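Local coordinates for citrate lyase subunit beta-like protein (Mycobacterium tuberculosis H37Rv, PDB 6CHU) that is a magnesium-dependent lyase of the HpcH/HpaI aldolase family, probably a bifunctional enzyme of itaconate dissimilation and leucine catabolism, at residues A128-A134 against A177-R183; L199-R204 against V224-Y229. One frame throughout, in Å; residues are numbered along the deposited sequence.

Contact 1 (A128-A134 against A177-R183)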
loop_
_atom_site.group_PDB
_atom_site.type_symbol
_atom_site.label_atom_id
_atom_site.label_comp_id
_atom_site.label_asym_id
_atom_site.label_seq_id
_atom_site.Cartn_x
_atom_site.Cartn_y
_atom_site.Cartn_z
ATOM N N ALA A 128 9.130 -4.236 5.622
ATOM C CA ALA A 128 9.431 -5.148 4.520
ATOM C C ALA A 128 10.672 -4.720 3.735
ATOM O O ALA A 128 11.472 -5.569 3.325
ATOM C CB ALA A 128 8.215 -5.275 3.591
ATOM N N ALA A 129 10.831 -3.420 3.472
ATOM C CA ALA A 129 11.987 -2.970 2.698
ATOM C C ALA A 129 13.291 -3.228 3.448
ATOM O O ALA A 129 14.295 -3.644 2.852
ATOM C CB ALA A 129 11.858 -1.483 2.359
ATOM N N GLU A 130 13.305 -2.971 4.756
ATOM C CA GLU A 130 14.514 -3.217 5.537
ATOM C C GLU A 130 14.840 -4.706 5.590
ATOM O O GLU A 130 16.011 -5.101 5.559
ATOM C CB GLU A 130 14.336 -2.647 6.946
ATOM C CG GLU A 130 14.248 -1.099 7.010
ATOM C CD GLU A 130 13.025 -0.482 6.288
ATOM O OE1 GLU A 130 11.946 -1.135 6.156
ATOM O OE2 GLU A 130 13.155 0.684 5.841
ATOM N N ILE A 131 13.813 -5.544 5.681
ATOM C CA ILE A 131 14.020 -6.991 5.682
ATOM C C ILE A 131 14.570 -7.456 4.336
ATOM O O ILE A 131 15.529 -8.241 4.266
ATOM C CB ILE A 131 12.692 -7.690 6.032
ATOM C CG1 ILE A 131 12.316 -7.373 7.483
ATOM C CG2 ILE A 131 12.801 -9.180 5.837
ATOM C CD1 ILE A 131 10.876 -7.799 7.848
ATOM N N ALA A 132 13.974 -6.977 3.240
ATOM C CA ALA A 132 14.437 -7.382 1.912
ATOM C C ALA A 132 15.865 -6.929 1.632
ATOM O O ALA A 132 16.613 -7.628 0.936
ATOM C CB ALA A 132 13.493 -6.830 0.838
ATOM N N ALA A 133 16.256 -5.759 2.140
ATOM C CA ALA A 133 17.584 -5.223 1.867
ATOM C C ALA A 133 18.679 -5.890 2.691
ATOM O O ALA A 133 19.866 -5.719 2.373
ATOM C CB ALA A 133 17.588 -3.718 2.126
ATOM N N ALA A 134 18.315 -6.623 3.744
ATOM C CA ALA A 134 19.310 -7.260 4.608
ATOM C C ALA A 134 20.207 -8.191 3.798
ATOM O O ALA A 134 19.738 -8.911 2.922
ATOM C CB ALA A 134 18.610 -8.036 5.726
ATOM N N ALA A 177 8.995 -5.007 -2.351
ATOM C CA ALA A 177 10.219 -5.008 -1.552
ATOM C C ALA A 177 11.210 -6.046 -2.067
ATOM O O ALA A 177 12.407 -5.764 -2.190
ATOM C CB ALA A 177 9.886 -5.262 -0.081
ATOM N N ALA A 178 10.726 -7.250 -2.387
ATOM C CA ALA A 178 11.604 -8.277 -2.941
ATOM C C ALA A 178 12.252 -7.802 -4.233
ATOM O O ALA A 178 13.476 -7.871 -4.398
ATOM C CB ALA A 178 10.811 -9.573 -3.179
ATOM N N SER A 179 11.440 -7.295 -5.161
ATOM C CA SER A 179 11.965 -6.935 -6.468
ATOM C C SER A 179 12.877 -5.716 -6.399
ATOM O O SER A 179 13.822 -5.611 -7.188
ATOM C CB SER A 179 10.807 -6.697 -7.439
ATOM O OG SER A 179 11.291 -6.493 -8.751
ATOM N N ALA A 180 12.633 -4.804 -5.452
ATOM C CA ALA A 180 13.478 -3.620 -5.315
ATOM C C ALA A 180 14.907 -3.987 -4.944
ATOM O O ALA A 180 15.836 -3.217 -5.215
ATOM C CB ALA A 180 12.914 -2.684 -4.247
ATOM N N PHE A 181 15.097 -5.137 -4.292
ATOM C CA PHE A 181 16.427 -5.547 -3.846
ATOM C C PHE A 181 16.884 -6.842 -4.512
ATOM O O PHE A 181 17.822 -7.492 -4.038
ATOM C CB PHE A 181 16.442 -5.635 -2.323
ATOM C CG PHE A 181 16.240 -4.297 -1.678
ATOM C CD1 PHE A 181 17.291 -3.386 -1.618
ATOM C CD2 PHE A 181 14.987 -3.912 -1.218
ATOM C CE1 PHE A 181 17.107 -2.124 -1.067
ATOM C CE2 PHE A 181 14.797 -2.656 -0.658
ATOM C CZ PHE A 181 15.850 -1.764 -0.582
ATOM N N GLY A 182 16.275 -7.188 -5.641
ATOM C CA GLY A 182 16.712 -8.329 -6.425
ATOM C C GLY A 182 16.440 -9.676 -5.791
ATOM O O GLY A 182 17.134 -10.650 -6.109
ATOM N N ARG A 183 15.452 -9.763 -4.906
ATOM C CA ARG A 183 15.156 -11.015 -4.216
ATOM C C ARG A 183 14.066 -11.786 -4.948
ATOM O O ARG A 183 13.273 -11.220 -5.707
ATOM C CB ARG A 183 14.715 -10.757 -2.774
ATOM C CG ARG A 183 15.531 -9.681 -2.023
ATOM C CD ARG A 183 17.032 -9.973 -2.033
ATOM N NE ARG A 183 17.716 -9.170 -1.026
ATOM C CZ ARG A 183 19.034 -8.999 -0.974
ATOM N NH1 ARG A 183 19.811 -9.552 -1.903
ATOM N NH2 ARG A 183 19.578 -8.260 -0.009
#
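The last turn of helix 165-180 and the loop after it pack against the short helix 128-133. At A177 the backbones come closest: the CA atoms of A129 and A177 are 5.0 Å apart. A177 CB lies 4.0 Å from both A128 CB and A132 CB. Small side chains on both helices permit this tight approach. A177 O also touches A132 CB at 3.4 Å. The ring of F181 receives A133 CB over one face, a CH-pi contact 3.7 Å from the centroid. A132 CB reaches F181 CD2 at 3.9 Å. R123 and V126 of a neighbouring subunit also pack here, on F181 and A129. G182, with positive phi, is the C' residue of a Schellman motif: R183 N bonds to A178 O at 2.8 Å. The chain then turns into strand 184-187. R183 sends its guanidinium back to the C-terminal end of helix 128-133. R183 NE donates to A132 O at 2.7 Å, and R183 NH2 adds a weak bond to A132 O at 3.2 Å. R183 NH2 also lies 3.0 Å from A134 O, but the angle is poor for a bond. The contact thus joins close alanine packing to a positive charge at the C-terminal end of a helix, where last-turn carbonyls lack amide partners in a following turn and the helix dipole has its negative end.

Contact 2 (L199-R204 against V224-Y229)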
loop_
_atom_site.group_PDB
_atom_site.type_symbol
_atom_site.label_atom_id
_atom_site.label_comp_id
_atom_site.label_asym_id
_atom_site.label_seq_id
_atom_site.Cartn_x
_atom_site.Cartn_y
_atom_site.Cartn_z
ATOM N N LEU A 199 -6.987 -21.562 -6.881
ATOM C CA LEU A 199 -5.530 -21.596 -6.995
ATOM C C LEU A 199 -5.080 -21.218 -8.396
ATOM O O LEU A 199 -4.099 -20.484 -8.567
ATOM C CB LEU A 199 -5.005 -22.981 -6.636
ATOM C CG LEU A 199 -3.502 -23.186 -6.847
ATOM C CD1 LEU A 199 -2.676 -22.267 -5.942
ATOM C CD2 LEU A 199 -3.152 -24.644 -6.607
ATOM N N GLN A 200 -5.775 -21.723 -9.414
ATOM C CA GLN A 200 -5.408 -21.387 -10.783
ATOM C C GLN A 200 -5.443 -19.879 -11.002
ATOM O O GLN A 200 -4.481 -19.293 -11.511
ATOM C CB GLN A 200 -6.332 -22.103 -11.764
ATOM C CG GLN A 200 -5.788 -22.128 -13.168
ATOM C CD GLN A 200 -6.511 -23.127 -14.049
ATOM O OE1 GLN A 200 -7.462 -23.785 -13.618
ATOM N NE2 GLN A 200 -6.057 -23.253 -15.288
ATOM N N GLU A 201 -6.539 -19.232 -10.587
ATOM C CA GLU A 201 -6.676 -17.788 -10.762
ATOM C C GLU A 201 -5.627 -17.030 -9.961
ATOM O O GLU A 201 -5.087 -16.017 -10.424
ATOM C CB GLU A 201 -8.077 -17.345 -10.342
ATOM C CG GLU A 201 -9.206 -18.020 -11.106
ATOM C CD GLU A 201 -10.569 -17.507 -10.679
ATOM O OE1 GLU A 201 -10.619 -16.654 -9.764
ATOM O OE2 GLU A 201 -11.585 -17.953 -11.258
ATOM N N GLU A 202 -5.346 -17.505 -8.745
ATOM C CA GLU A 202 -4.388 -16.865 -7.854
ATOM C C GLU A 202 -2.965 -16.969 -8.391
ATOM O O GLU A 202 -2.212 -15.987 -8.378
ATOM C CB GLU A 202 -4.496 -17.524 -6.480
ATOM C CG GLU A 202 -3.817 -16.818 -5.326
ATOM C CD GLU A 202 -4.379 -17.320 -4.012
ATOM O OE1 GLU A 202 -3.952 -18.402 -3.556
ATOM O OE2 GLU A 202 -5.289 -16.664 -3.469
ATOM N N ALA A 203 -2.575 -18.159 -8.856
ATOM C CA ALA A 203 -1.224 -18.335 -9.383
ATOM C C ALA A 203 -1.063 -17.645 -10.734
ATOM O O ALA A 203 0.009 -17.107 -11.033
ATOM C CB ALA A 203 -0.892 -19.824 -9.491
ATOM N N ARG A 204 -2.106 -17.664 -11.576
ATOM C CA ARG A 204 -2.066 -16.853 -12.794
ATOM C C ARG A 204 -1.882 -15.377 -12.454
ATOM O O ARG A 204 -1.069 -14.681 -13.080
ATOM C CB ARG A 204 -3.337 -17.055 -13.621
ATOM C CG ARG A 204 -3.367 -18.344 -14.413
ATOM C CD ARG A 204 -4.630 -18.370 -15.270
ATOM N NE ARG A 204 -4.748 -19.586 -16.058
ATOM C CZ ARG A 204 -5.883 -19.991 -16.622
ATOM N NH1 ARG A 204 -6.990 -19.276 -16.473
ATOM N NH2 ARG A 204 -5.912 -21.111 -17.330
ATOM N N VAL A 224 -0.855 -27.383 -10.968
ATOM C CA VAL A 224 -1.651 -26.189 -11.232
ATOM C C VAL A 224 -0.750 -24.964 -11.288
ATOM O O VAL A 224 -0.859 -24.130 -12.196
ATOM C CB VAL A 224 -2.759 -26.049 -10.172
ATOM C CG1 VAL A 224 -3.641 -24.845 -10.460
ATOM C CG2 VAL A 224 -3.593 -27.328 -10.118
ATOM N N VAL A 225 0.173 -24.857 -10.331
ATOM C CA VAL A 225 1.102 -23.732 -10.276
ATOM C C VAL A 225 2.010 -23.724 -11.502
ATOM O O VAL A 225 2.186 -22.689 -12.156
ATOM C CB VAL A 225 1.914 -23.786 -8.970
ATOM C CG1 VAL A 225 3.156 -22.897 -9.065
ATOM C CG2 VAL A 225 1.030 -23.376 -7.805
ATOM N N ARG A 226 2.607 -24.876 -11.827
ATOM C CA ARG A 226 3.512 -24.935 -12.972
ATOM C C ARG A 226 2.810 -24.511 -14.256
ATOM O O ARG A 226 3.387 -23.793 -15.082
ATOM C CB ARG A 226 4.095 -26.343 -13.118
ATOM C CG ARG A 226 5.152 -26.691 -12.077
ATOM C CD ARG A 226 5.550 -28.151 -12.177
ATOM N NE ARG A 226 6.701 -28.471 -11.343
ATOM C CZ ARG A 226 7.022 -29.705 -10.973
ATOM N NH1 ARG A 226 8.091 -29.919 -10.218
ATOM N NH2 ARG A 226 6.267 -30.725 -11.354
ATOM N N LYS A 227 1.562 -24.943 -14.446
ATOM C CA LYS A 227 0.818 -24.521 -15.631
ATOM C C LYS A 227 0.493 -23.029 -15.579
ATOM O O LYS A 227 0.510 -22.349 -16.612
ATOM C CB LYS A 227 -0.464 -25.342 -15.769
ATOM C CG LYS A 227 -1.305 -24.989 -16.993
ATOM C CD LYS A 227 -2.488 -25.937 -17.136
ATOM C CE LYS A 227 -3.466 -25.463 -18.202
ATOM N NZ LYS A 227 -4.660 -26.351 -18.273
ATOM N N ALA A 228 0.200 -22.498 -14.389
ATOM C CA ALA A 228 -0.204 -21.099 -14.289
ATOM C C ALA A 228 0.936 -20.152 -14.630
ATOM O O ALA A 228 0.690 -19.010 -15.035
ATOM C CB ALA A 228 -0.718 -20.792 -12.884
ATOM N N TYR A 229 2.173 -20.598 -14.470
ATOM C CA TYR A 229 3.337 -19.752 -14.684
ATOM C C TYR A 229 3.867 -19.890 -16.112
ATOM O O TYR A 229 5.045 -19.637 -16.378
ATOM C CB TYR A 229 4.427 -20.096 -13.665
ATOM C CG TYR A 229 4.261 -19.381 -12.326
ATOM C CD1 TYR A 229 3.254 -19.749 -11.428
ATOM C CD2 TYR A 229 5.106 -18.332 -11.965
ATOM C CE1 TYR A 229 3.107 -19.095 -10.202
ATOM C CE2 TYR A 229 4.958 -17.672 -10.750
ATOM C CZ TYR A 229 3.953 -18.050 -9.871
ATOM O OH TYR A 229 3.806 -17.392 -8.664
#
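Two helices of the barrel's outer layer, 196-209 and 221-228, meet along one side of each. The axes of the short segments 199-204 and 224-228 approach to 8.7 Å and cross at -42°, running broadly the same way. L199 opens the contact. L199 CD2 lies 3.9 Å from V224 CB, and L199 CD1 lies 4.3 Å from V225 CG2. Q200 follows on the more open side. V224 CG1 rests 3.9 Å from Q200 CA, so the valine packs on the backbone as well as on the side chain. The amide of Q200 comes loosely near K227, with Q200 NE2 4.5 Å from K227 CE. E202 lies off the interface and forms a salt bridge with R157. A203 marks the centre. Its CB meets A228 CB at 3.5 Å, and no larger side chain comes between them. A203 O lies 3.8 Å from Y229 CE1, and A203 CB is 4.1 Å from the same atom. The hydroxyl of Y229 is hydrogen-bonded to T214 on strand 213-216. R204 ends the segment. Its CA is 4.9 Å from A228 CA, and its CG packs on A228 CB at 3.9 Å. No hydrogen bond joins the segments; apolar contact does the work. Beneath the helices, A203 and V225 both touch T214 of strand 213-216, which lies between them in sequence. Helices 196-209 and 221-228, packed outside strand 213-216, belong to successive beta-alpha units of a TIM barrel.

How the contacts relate
Both contacts pair helices on the outside of the same TIM barrel, one after the other along the chain. Contact 1 ends where strand 184-187 begins. That strand leads on toward helix 196-209, which carries the first segment of contact 2. Their centres are about 24 Å apart and their nearest atoms about 12 Å, so they do not touch. Contact 1 is nearer the active site: the side chain of A128 is about 11 Å from that of E120, which binds magnesium together with D146. It also borders another subunit of the trimer. Contact 2 lies away from the annotated sites, and no other chain of the assembly touches its segments.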